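Local coordinates for protein transcriptional regulator, TetR family (PDB 3C2B) that probably binds DNA as a transcriptional regulator of the TetR family, with an N-terminal helix-turn-helix domain and an all-helical C-terminal domain, at residues N18-Q23 with Y53-D58; D22-L27 with K34-S39; F69-V74 with L132-R137; V108-N113 with R179-E184. All coordinates share one frame; numbering follows the deposited sequence.

Contact 1: N18-Q23 with Y53-D58; sequences NAVLDQ and YKWFGD
Trp55 is the first residue of 53-58 to meet helix 15-31. The six-membered part of its indole lies against Val20, with CZ3 3.5 Å from Val20 CG2. The methyl approaches the ring obliquely, and the two side chains run at about a right angle to each other. Val20 serves two aromatic partners because its branches diverge: CG1 stands anti to the backbone N (chi1 161°), which leaves CG2 beside that nitrogen and directed at the indole. The other branch touches both rings, with Val20 CG1 4.0 Å from Trp55 CZ3 and 4.2 Å from Phe56 CZ. Apolar packing of this kind is what joins the first helix of the DNA-binding domain to helix 49-56, the second helix of the predicted helix-turn-helix, which in TetR-family proteins is the recognition helix. Helix 38-45 completes the three-helix core, its Leu41 and Ala45 also packing on Val20. Next along, Phe56 is clamped on both faces. Over the centre of one lies Trp55 CB, 3.5 Å above the plane; over the opposite face comes Leu21, whose CD2 is 4.0 Å from Phe56 CZ. Val20 CG1 meets the same ring at its edge, near its plane, so that aliphatic groups restrict the ring from three directions. Leu62 of helix 59-71 touches Phe56 as well. Gly57 then leaves helical geometry with a positive phi of 75°, and Asp58 takes the N-cap position of helix 59-71, where its OD2 makes a weak hydrogen bond to Asp60 N.

Contact 2: D22-L27 with K34-S39; sequences DQALRL and KALTTS
Leu36 and Leu27 meet at about a right angle, one side chain laid across the other. A single methyl of Leu36 does most of the touching: its CD2 lies 3.9 Å from Leu27 CB and equally 3.9 Å from Ala24 CB, entering the notch between two residues one helical turn apart. It comes closer still to the helix backbone, with Leu36 CD2 3.3 Å from Ala24 O. The branch gets there because CG is turned anti to the backbone N (chi1 -150°), which carries the end of the chain nearer to helix 15-31 than the direction of its CB would suggest.

Leu27 returns the contact with both methyls, which lie beside the carbonyl of Ala35: CD1 is 3.9 Å and CD2 4.0 Å from Ala35 O, and CD1 also meets Leu36 CD2. That oxygen also accepts a weak bond from Thr37 N, closing an inverse gamma turn centred on Leu36. Ala35 adds its methyl, with CB 3.9 Å from Leu27 O. The packing therefore holds a tight turn against the helix flank through van der Waals contact.

Just beyond, Thr37 N-caps helix 38-45, the first helix of the predicted helix-turn-helix, through OG1 to Gly40 N. Leu41 of that helix packs on Ala24 and Leu27, while Leu25 turns away from the contact to meet Met66 and Phe69 of helix 59-71.

Contact 3: F69-V74 with L132-R137; sequences FQQSKV and LERGRR
Gln71 reaches over to the backbone of 132-137 with an extended side chain, and its terminal amide makes all the close approaches. CG lies beside the backbone N (chi1 -75°) and the chain runs straight on from there, so the amide is delivered where helix 127-134 gives way to the following turn. Its two ends meet different partners. OE1 faces aliphatic carbon, 3.3 Å from Arg134 CB. NE2 sits 3.2 Å from Gly135 CA and also 3.2 Å from Gly135 N; both nitrogens are donors, so this pair is not a hydrogen bond. The polar need of NE2 is met instead by Leu130 O, one turn earlier in helix 127-134, and that hydrogen bond fixes how the amide is turned.

Around this small tight patch the contact is open to solvent. Arg134 is met chiefly at CB, and its chain leads away beyond; the side chain has two conformations, so the place of its guanidinium is less certain. Arg137 folds back over Arg134, whose CA lies 3.6 Å above the plane of the Arg137 guanidinium, toward the rim, and gives Glu133 O a weak bond through NH2. On the other segment, Lys73 NZ donates to Gln70 OE1 at 2.7 Å, in the carbonyl plane. Arg136 turns from the contact to salt bridges with Asp140 and with Asp175 of the second subunit.

The contact lies at the junction of the two domains of the TetR-family fold: helix 59-71 leads out of the DNA-binding domain and here touches the C-terminal domain, a junction through which relatives are thought to pass ligand signals to the DNA-binding helices.

Contact 4: V108-N113 with R179-E184; sequences VSLALN and RMLLGE
Asn113 touches Leu181 through its CB, 3.8 Å from Leu181 CD2, while its flat amide turns back along its own helix. There ND2 donates to Ser109 O at 2.9 Å, a fairly straight bond (153° at the hydrogen) that comes from 50° above the carbonyl plane. The same oxygen accepts the helical bond of Asn113 N, so two donors from one residue grip it. The other flat group, the guanidinium of Arg179, has the carboxylate of Glu184 at its edge, with OE2 in its plane; the salt bridge runs from NH1 to Glu184 OE1 at 2.6 Å, and the hydrogen bonds of NH1 and NE to that oxygen are both bent and weak.

Between these polar ends lies a buried apolar joint of the all-helical C-terminal domain, where helix 107-120 packs on the short helix 176-181. Leu110 leads it: its CD2 is 3.6 Å from Leu181 CD2, the two side chains crossing obliquely, and 3.8 Å from CB of Met180, a selenomethionine that crosses it at about a right angle. Leu181 also brings CD2 to 3.6 Å from Leu110 O, so it lies against backbone as well as side chain.

Past the joint, Gly183 is the first residue to leave helical geometry, with a positive phi of 118° in a Schellman motif; Gly183 N bonds to Met180 O at 2.8 Å and Glu184 N to Arg179 O at 2.9 Å. Arg114 adds bonds to the carbonyls of Met180 and Leu181. Leu182 of the second subunit packs on Asn113, while Leu182 of this chain meets Ile117 of that subunit.

Contacts 1 and 2 both use helix 15-31 and overlap at Asp22 and Gln23, but contact 1 is a buried contact that sets Val20 and Leu21 against two aromatic rings, whereas contact 2, only partly buried, sets a leucine of a turn against the helix. Contact 4 is buried like contact 1, and aliphatic, yet belongs to the C-terminal domain. Contact 3 differs from all of them: a surface contact made by one amide between the domains. Helix 59-71 ties the set together, since Phe69 packs on Leu21 and Leu25, and Gln70 on Val108 and Leu112. The segments of contacts 3 and 4 also touch the second subunit; those of contacts 1 and 2 do not.

Contact 1: N18-Q23 with Y53-D58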
# COMPACT_ATOMS: atom_id res chain seq x y z
N ASN A 18 -22.07 -13.21 16.86
CA ASN A 18 -20.61 -13.17 16.99
C ASN A 18 -19.92 -14.49 16.59
O ASN A 18 -19.01 -14.48 15.74
CB ASN A 18 -20.21 -12.71 18.39
CG ASN A 18 -20.66 -11.28 18.69
OD1 ASN A 18 -21.01 -10.52 17.78
ND2 ASN A 18 -20.65 -10.91 19.96
N ALA A 19 -20.34 -15.62 17.17
CA ALA A 19 -19.79 -16.92 16.80
C ALA A 19 -19.79 -17.13 15.28
O ALA A 19 -18.82 -17.65 14.71
CB ALA A 19 -20.54 -18.03 17.48
N VAL A 20 -20.89 -16.71 14.63
CA VAL A 20 -21.07 -16.82 13.18
C VAL A 20 -20.07 -15.94 12.39
O VAL A 20 -19.41 -16.39 11.44
CB VAL A 20 -22.55 -16.49 12.77
CG1 VAL A 20 -22.67 -16.14 11.28
CG2 VAL A 20 -23.51 -17.64 13.15
N LEU A 21 -19.96 -14.69 12.81
CA LEU A 21 -19.03 -13.75 12.24
C LEU A 21 -17.58 -14.21 12.39
O LEU A 21 -16.76 -13.97 11.49
CB LEU A 21 -19.28 -12.35 12.82
CG LEU A 21 -20.57 -11.66 12.33
CD1 LEU A 21 -20.88 -10.41 13.13
CD2 LEU A 21 -20.58 -11.38 10.81
N ASP A 22 -17.26 -14.88 13.50
CA ASP A 22 -15.96 -15.54 13.67
C ASP A 22 -15.67 -16.62 12.62
O ASP A 22 -14.54 -16.77 12.17
CB ASP A 22 -15.79 -16.12 15.07
CG ASP A 22 -15.23 -15.12 16.07
OD1 ASP A 22 -14.61 -14.09 15.69
OD2 ASP A 22 -15.41 -15.37 17.29
N GLN A 23 -16.70 -17.37 12.23
CA GLN A 23 -16.55 -18.35 11.15
C GLN A 23 -16.31 -17.68 9.80
O GLN A 23 -15.53 -18.18 8.97
CB GLN A 23 -17.78 -19.26 11.06
CG GLN A 23 -17.83 -20.37 12.12
CD GLN A 23 -16.48 -21.01 12.40
OE1 GLN A 23 -16.07 -21.11 13.56
NE2 GLN A 23 -15.76 -21.42 11.35
N TYR A 53 -29.89 -13.87 6.12
CA TYR A 53 -30.64 -12.73 5.62
C TYR A 53 -31.22 -11.82 6.72
O TYR A 53 -31.06 -10.59 6.65
CB TYR A 53 -31.73 -13.18 4.64
CG TYR A 53 -32.52 -12.05 4.02
CD1 TYR A 53 -33.80 -11.73 4.49
CD2 TYR A 53 -31.99 -11.29 2.97
CE1 TYR A 53 -34.54 -10.68 3.92
CE2 TYR A 53 -32.72 -10.24 2.40
CZ TYR A 53 -33.99 -9.94 2.88
OH TYR A 53 -34.71 -8.91 2.32
N LYS A 54 -31.88 -12.40 7.73
CA LYS A 54 -32.51 -11.60 8.79
C LYS A 54 -31.51 -11.12 9.86
O LYS A 54 -31.82 -10.22 10.65
CB LYS A 54 -33.75 -12.29 9.41
CG LYS A 54 -33.55 -13.03 10.74
CD LYS A 54 -33.25 -14.51 10.53
CE LYS A 54 -33.30 -15.30 11.83
NZ LYS A 54 -34.56 -16.07 11.99
N TRP A 55 -30.31 -11.70 9.86
CA TRP A 55 -29.23 -11.22 10.73
C TRP A 55 -28.55 -9.96 10.18
O TRP A 55 -28.37 -8.98 10.91
CB TRP A 55 -28.18 -12.31 10.98
CG TRP A 55 -28.65 -13.47 11.86
CD1 TRP A 55 -29.72 -13.49 12.71
CD2 TRP A 55 -28.02 -14.75 11.98
NE1 TRP A 55 -29.81 -14.72 13.33
CE2 TRP A 55 -28.77 -15.51 12.91
CE3 TRP A 55 -26.89 -15.34 11.39
CZ2 TRP A 55 -28.44 -16.82 13.26
CZ3 TRP A 55 -26.56 -16.65 11.74
CH2 TRP A 55 -27.33 -17.37 12.66
N PHE A 56 -28.17 -10.01 8.89
CA PHE A 56 -27.27 -9.01 8.27
C PHE A 56 -27.80 -8.37 6.98
O PHE A 56 -27.02 -7.77 6.22
CB PHE A 56 -25.87 -9.62 7.98
CG PHE A 56 -25.36 -10.57 9.04
CD1 PHE A 56 -25.06 -11.89 8.71
CD2 PHE A 56 -25.17 -10.15 10.38
CE1 PHE A 56 -24.59 -12.78 9.68
CE2 PHE A 56 -24.70 -11.03 11.36
CZ PHE A 56 -24.41 -12.35 11.01
N GLY A 57 -29.10 -8.48 6.72
CA GLY A 57 -29.67 -7.97 5.47
C GLY A 57 -29.33 -8.86 4.29
O GLY A 57 -29.83 -9.97 4.19
N ASP A 58 -28.46 -8.37 3.40
CA ASP A 58 -28.03 -9.13 2.22
C ASP A 58 -26.54 -9.51 2.31
O ASP A 58 -25.92 -9.38 3.37
CB ASP A 58 -28.33 -8.34 0.93
CG ASP A 58 -28.09 -6.84 1.08
OD1 ASP A 58 -28.99 -6.15 1.61
OD2 ASP A 58 -27.02 -6.35 0.66

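Contact 2: D22-L27 with K34-S39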
# COMPACT_ATOMS: atom_id res chain seq x y z
N ASP A 22 -17.26 -14.88 13.50
CA ASP A 22 -15.96 -15.54 13.67
C ASP A 22 -15.67 -16.62 12.62
O ASP A 22 -14.54 -16.77 12.17
CB ASP A 22 -15.79 -16.12 15.07
CG ASP A 22 -15.23 -15.12 16.07
OD1 ASP A 22 -14.61 -14.09 15.69
OD2 ASP A 22 -15.41 -15.37 17.29
N GLN A 23 -16.70 -17.37 12.23
CA GLN A 23 -16.55 -18.35 11.15
C GLN A 23 -16.31 -17.68 9.80
O GLN A 23 -15.53 -18.18 8.97
CB GLN A 23 -17.78 -19.26 11.06
CG GLN A 23 -17.83 -20.37 12.12
CD GLN A 23 -16.48 -21.01 12.40
OE1 GLN A 23 -16.07 -21.11 13.56
NE2 GLN A 23 -15.76 -21.42 11.35
N ALA A 24 -16.97 -16.54 9.61
CA ALA A 24 -16.90 -15.80 8.34
C ALA A 24 -15.53 -15.13 8.17
O ALA A 24 -14.95 -15.17 7.07
CB ALA A 24 -18.05 -14.80 8.23
N LEU A 25 -15.03 -14.54 9.25
CA LEU A 25 -13.65 -14.04 9.33
C LEU A 25 -12.63 -15.15 9.04
O LEU A 25 -11.71 -14.94 8.25
CB LEU A 25 -13.38 -13.40 10.71
CG LEU A 25 -13.71 -11.91 10.92
CD1 LEU A 25 -14.93 -11.43 10.13
CD2 LEU A 25 -13.83 -11.55 12.41
N ARG A 26 -12.82 -16.31 9.67
CA ARG A 26 -12.01 -17.51 9.44
C ARG A 26 -11.98 -17.93 7.96
O ARG A 26 -10.90 -18.14 7.41
CB ARG A 26 -12.50 -18.67 10.33
CG ARG A 26 -11.98 -20.06 9.95
CD ARG A 26 -11.95 -21.01 11.15
NE ARG A 26 -10.87 -20.65 12.09
CZ ARG A 26 -10.66 -21.21 13.29
NH1 ARG A 26 -11.45 -22.18 13.74
NH2 ARG A 26 -9.65 -20.78 14.04
N LEU A 27 -13.16 -18.07 7.34
CA LEU A 27 -13.25 -18.48 5.92
C LEU A 27 -12.46 -17.52 5.04
O LEU A 27 -11.77 -17.93 4.11
CB LEU A 27 -14.70 -18.52 5.44
CG LEU A 27 -15.56 -19.75 5.72
CD1 LEU A 27 -17.01 -19.45 5.36
CD2 LEU A 27 -15.06 -21.00 4.97
N LYS A 34 -13.43 -15.55 -2.42
CA LYS A 34 -13.98 -16.71 -3.11
C LYS A 34 -14.60 -17.75 -2.18
O LYS A 34 -15.57 -18.38 -2.52
CB LYS A 34 -12.88 -17.39 -3.95
CG LYS A 34 -11.99 -18.35 -3.14
CD LYS A 34 -10.90 -19.04 -3.96
CE LYS A 34 -10.05 -19.91 -3.04
NZ LYS A 34 -8.81 -20.40 -3.71
N ALA A 35 -13.98 -17.93 -1.01
CA ALA A 35 -14.37 -18.96 -0.03
C ALA A 35 -15.51 -18.51 0.87
O ALA A 35 -16.14 -19.32 1.56
CB ALA A 35 -13.18 -19.35 0.82
N LEU A 36 -15.76 -17.21 0.88
CA LEU A 36 -16.81 -16.64 1.69
C LEU A 36 -18.09 -16.65 0.87
O LEU A 36 -18.44 -15.65 0.24
CB LEU A 36 -16.41 -15.20 2.07
CG LEU A 36 -16.87 -14.56 3.37
CD1 LEU A 36 -18.17 -13.77 3.16
CD2 LEU A 36 -16.99 -15.56 4.51
N THR A 37 -18.75 -17.82 0.83
CA THR A 37 -20.02 -17.96 0.12
C THR A 37 -21.14 -18.22 1.13
O THR A 37 -20.92 -18.85 2.18
CB THR A 37 -20.02 -19.10 -0.93
OG1 THR A 37 -19.81 -20.37 -0.28
CG2 THR A 37 -18.95 -18.88 -2.00
N THR A 38 -22.34 -17.74 0.80
CA THR A 38 -23.51 -17.95 1.66
C THR A 38 -23.66 -19.42 2.13
O THR A 38 -23.95 -19.67 3.30
CB THR A 38 -24.81 -17.33 1.03
OG1 THR A 38 -25.92 -18.23 1.20
CG2 THR A 38 -24.64 -17.03 -0.48
N SER A 39 -23.42 -20.37 1.22
CA SER A 39 -23.39 -21.81 1.54
C SER A 39 -22.14 -22.27 2.29
O SER A 39 -22.22 -23.20 3.09
CB SER A 39 -23.52 -22.64 0.26
OG SER A 39 -24.88 -22.91 -0.03

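Contact 3: F69-V74 with L132-R137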
# COMPACT_ATOMS: atom_id res chain seq x y z
N PHE A 69 -17.73 -5.82 13.17
CA PHE A 69 -17.51 -6.81 14.24
C PHE A 69 -16.01 -6.87 14.57
O PHE A 69 -15.64 -6.88 15.73
CB PHE A 69 -18.02 -8.20 13.80
CG PHE A 69 -17.61 -9.35 14.71
CD1 PHE A 69 -18.21 -9.53 15.96
CD2 PHE A 69 -16.67 -10.30 14.29
CE1 PHE A 69 -17.85 -10.60 16.80
CE2 PHE A 69 -16.31 -11.38 15.12
CZ PHE A 69 -16.90 -11.54 16.37
N GLN A 70 -15.16 -6.90 13.53
CA GLN A 70 -13.73 -6.95 13.77
C GLN A 70 -13.20 -5.65 14.39
O GLN A 70 -12.52 -5.68 15.41
CB GLN A 70 -12.98 -7.31 12.50
CG GLN A 70 -11.46 -7.28 12.65
CD GLN A 70 -10.89 -8.43 13.50
OE1 GLN A 70 -11.61 -9.30 13.99
NE2 GLN A 70 -9.56 -8.44 13.64
N GLN A 71 -13.54 -4.53 13.75
CA GLN A 71 -13.22 -3.18 14.23
C GLN A 71 -13.52 -3.03 15.73
O GLN A 71 -12.89 -2.21 16.40
CB GLN A 71 -13.91 -2.08 13.37
CG GLN A 71 -13.26 -1.87 11.96
CD GLN A 71 -13.91 -0.80 11.03
OE1 GLN A 71 -14.95 -0.23 11.34
NE2 GLN A 71 -13.31 -0.59 9.89
N SER A 72 -14.45 -3.84 16.25
CA SER A 72 -14.84 -3.86 17.68
C SER A 72 -13.85 -4.53 18.63
O SER A 72 -13.83 -4.22 19.82
CB SER A 72 -16.19 -4.58 17.88
OG SER A 72 -17.26 -3.81 17.37
N LYS A 73 -13.07 -5.47 18.11
CA LYS A 73 -12.21 -6.30 18.93
C LYS A 73 -10.78 -5.79 18.93
O LYS A 73 -9.90 -6.43 19.50
CB LYS A 73 -12.18 -7.74 18.41
CG LYS A 73 -13.52 -8.36 18.04
CD LYS A 73 -13.33 -9.27 16.82
CE LYS A 73 -12.49 -10.52 17.14
NZ LYS A 73 -11.86 -11.12 15.93
N VAL A 74 -10.54 -4.66 18.28
CA VAL A 74 -9.15 -4.19 18.14
C VAL A 74 -8.60 -3.55 19.43
O VAL A 74 -9.35 -3.00 20.25
CB VAL A 74 -8.90 -3.29 16.86
CG1 VAL A 74 -9.05 -4.11 15.58
CG2 VAL A 74 -9.79 -2.03 16.84
N LEU A 132 -11.78 2.78 5.21
CA LEU A 132 -11.25 4.12 5.00
C LEU A 132 -11.62 5.06 6.19
O LEU A 132 -10.77 5.82 6.69
CB LEU A 132 -11.79 4.68 3.67
CG LEU A 132 -10.89 5.17 2.53
CD1 LEU A 132 -9.57 4.43 2.50
CD2 LEU A 132 -11.63 5.07 1.19
N GLU A 133 -12.88 5.01 6.62
CA GLU A 133 -13.38 5.96 7.60
C GLU A 133 -13.16 5.50 9.04
O GLU A 133 -13.00 6.35 9.90
CB GLU A 133 -14.88 6.27 7.40
CG GLU A 133 -15.26 7.00 6.11
CD GLU A 133 -16.75 6.84 5.78
OE1 GLU A 133 -17.41 7.85 5.44
OE2 GLU A 133 -17.28 5.70 5.85
N ARG A 134 -13.17 4.19 9.29
CA ARG A 134 -13.26 3.67 10.66
C ARG A 134 -12.16 2.67 10.98
O ARG A 134 -11.87 2.42 12.16
CB ARG A 134 -14.63 3.01 10.89
CG ARG A 134 -15.80 3.68 10.13
CD ARG A 134 -17.17 3.25 10.71
NE ARG A 134 -18.25 3.59 9.77
CZ ARG A 134 -19.47 3.04 9.79
NH1 ARG A 134 -19.79 2.12 10.69
NH2 ARG A 134 -20.37 3.43 8.90
N GLY A 135 -11.57 2.12 9.92
CA GLY A 135 -10.58 1.05 9.98
C GLY A 135 -9.28 1.35 10.70
O GLY A 135 -8.64 0.44 11.22
N ARG A 136 -8.87 2.61 10.75
CA ARG A 136 -7.56 2.89 11.32
C ARG A 136 -7.57 4.02 12.34
O ARG A 136 -6.53 4.55 12.69
CB ARG A 136 -6.57 3.19 10.19
CG ARG A 136 -5.13 2.71 10.45
CD ARG A 136 -4.27 3.09 9.26
NE ARG A 136 -4.05 4.54 9.14
CZ ARG A 136 -4.02 5.19 7.97
NH1 ARG A 136 -4.24 4.52 6.84
NH2 ARG A 136 -3.76 6.50 7.94
N ARG A 137 -8.76 4.35 12.83
CA ARG A 137 -9.02 5.51 13.66
C ARG A 137 -8.24 5.52 14.97
O ARG A 137 -7.79 6.57 15.42
CB ARG A 137 -10.54 5.60 13.89
CG ARG A 137 -11.03 6.06 15.26
CD ARG A 137 -12.54 6.18 15.21
NE ARG A 137 -12.96 6.56 13.86
CZ ARG A 137 -14.18 6.44 13.39
NH1 ARG A 137 -15.14 5.96 14.16
NH2 ARG A 137 -14.45 6.82 12.15

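Contact 4: V108-N113 with R179-E184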
# COMPACT_ATOMS: atom_id res chain seq x y z
N VAL A 108 -6.37 -11.20 9.81
CA VAL A 108 -7.77 -10.77 9.66
C VAL A 108 -7.80 -9.39 8.97
O VAL A 108 -8.64 -9.14 8.09
CB VAL A 108 -8.51 -10.70 11.01
CG1 VAL A 108 -9.98 -10.30 10.80
CG2 VAL A 108 -8.41 -12.04 11.76
N SER A 109 -6.93 -8.49 9.43
CA SER A 109 -6.87 -7.15 8.86
C SER A 109 -6.53 -7.27 7.37
O SER A 109 -7.21 -6.64 6.52
CB SER A 109 -5.88 -6.23 9.61
OG SER A 109 -5.55 -5.07 8.83
N LEU A 110 -5.53 -8.09 7.04
CA LEU A 110 -5.19 -8.28 5.61
C LEU A 110 -6.37 -8.80 4.81
O LEU A 110 -6.64 -8.32 3.72
CB LEU A 110 -3.99 -9.20 5.42
CG LEU A 110 -2.65 -8.60 5.83
CD1 LEU A 110 -1.63 -9.75 6.00
CD2 LEU A 110 -2.13 -7.53 4.86
N ALA A 111 -7.06 -9.80 5.37
CA ALA A 111 -8.17 -10.47 4.69
C ALA A 111 -9.35 -9.50 4.52
O ALA A 111 -9.96 -9.46 3.44
CB ALA A 111 -8.58 -11.67 5.47
N LEU A 112 -9.64 -8.67 5.52
CA LEU A 112 -10.73 -7.71 5.34
C LEU A 112 -10.40 -6.62 4.31
O LEU A 112 -11.24 -6.27 3.46
CB LEU A 112 -11.15 -7.11 6.69
CG LEU A 112 -11.81 -8.20 7.53
CD1 LEU A 112 -11.78 -7.80 9.01
CD2 LEU A 112 -13.25 -8.58 7.04
N ASN A 113 -9.18 -6.12 4.38
CA ASN A 113 -8.67 -5.20 3.36
C ASN A 113 -8.69 -5.78 1.96
O ASN A 113 -9.19 -5.13 1.05
CB ASN A 113 -7.28 -4.65 3.74
CG ASN A 113 -7.39 -3.49 4.71
OD1 ASN A 113 -7.73 -2.39 4.30
ND2 ASN A 113 -7.17 -3.74 6.00
N ARG A 179 2.40 -4.95 -0.61
CA ARG A 179 3.03 -6.26 -0.79
C ARG A 179 2.37 -7.41 -0.01
O ARG A 179 2.22 -8.52 -0.54
CB ARG A 179 4.54 -6.20 -0.51
CG ARG A 179 5.23 -5.10 -1.39
CD ARG A 179 6.76 -5.08 -1.30
NE ARG A 179 7.35 -6.30 -1.82
CZ ARG A 179 7.54 -6.59 -3.12
NH1 ARG A 179 8.08 -7.77 -3.44
NH2 ARG A 179 7.18 -5.73 -4.09
N MSE A 180 2.00 -7.15 1.25
CA MSE A 180 1.42 -8.18 2.11
C MSE A 180 0.04 -8.55 1.63
O MSE A 180 -0.33 -9.73 1.61
CB MSE A 180 1.42 -7.74 3.59
CG MSE A 180 2.83 -7.68 4.22
SE MSE A 180 2.84 -7.44 6.16
CE MSE A 180 1.93 -5.76 6.25
N LEU A 181 -0.69 -7.55 1.18
CA LEU A 181 -2.02 -7.70 0.63
C LEU A 181 -2.02 -8.57 -0.60
O LEU A 181 -2.96 -9.31 -0.83
CB LEU A 181 -2.61 -6.33 0.31
CG LEU A 181 -3.07 -5.52 1.53
CD1 LEU A 181 -3.53 -4.11 1.10
CD2 LEU A 181 -4.16 -6.21 2.26
N LEU A 182 -0.95 -8.46 -1.37
CA LEU A 182 -0.72 -9.27 -2.57
C LEU A 182 -0.27 -10.66 -2.15
O LEU A 182 -0.23 -11.56 -2.96
CB LEU A 182 0.32 -8.60 -3.50
CG LEU A 182 -0.10 -7.34 -4.27
CD1 LEU A 182 1.14 -6.56 -4.75
CD2 LEU A 182 -1.00 -7.63 -5.51
N GLY A 183 0.10 -10.84 -0.88
CA GLY A 183 0.36 -12.22 -0.42
C GLY A 183 1.78 -12.41 0.03
O GLY A 183 2.14 -13.49 0.42
N GLU A 184 2.60 -11.37 -0.02
CA GLU A 184 3.96 -11.50 0.48
C GLU A 184 3.97 -11.55 2.00
O GLU A 184 3.40 -10.70 2.66
CB GLU A 184 4.83 -10.36 -0.02
CG GLU A 184 6.31 -10.57 0.20
CD GLU A 184 7.10 -9.34 -0.15
OE1 GLU A 184 7.06 -8.93 -1.29
OE2 GLU A 184 7.76 -8.77 0.73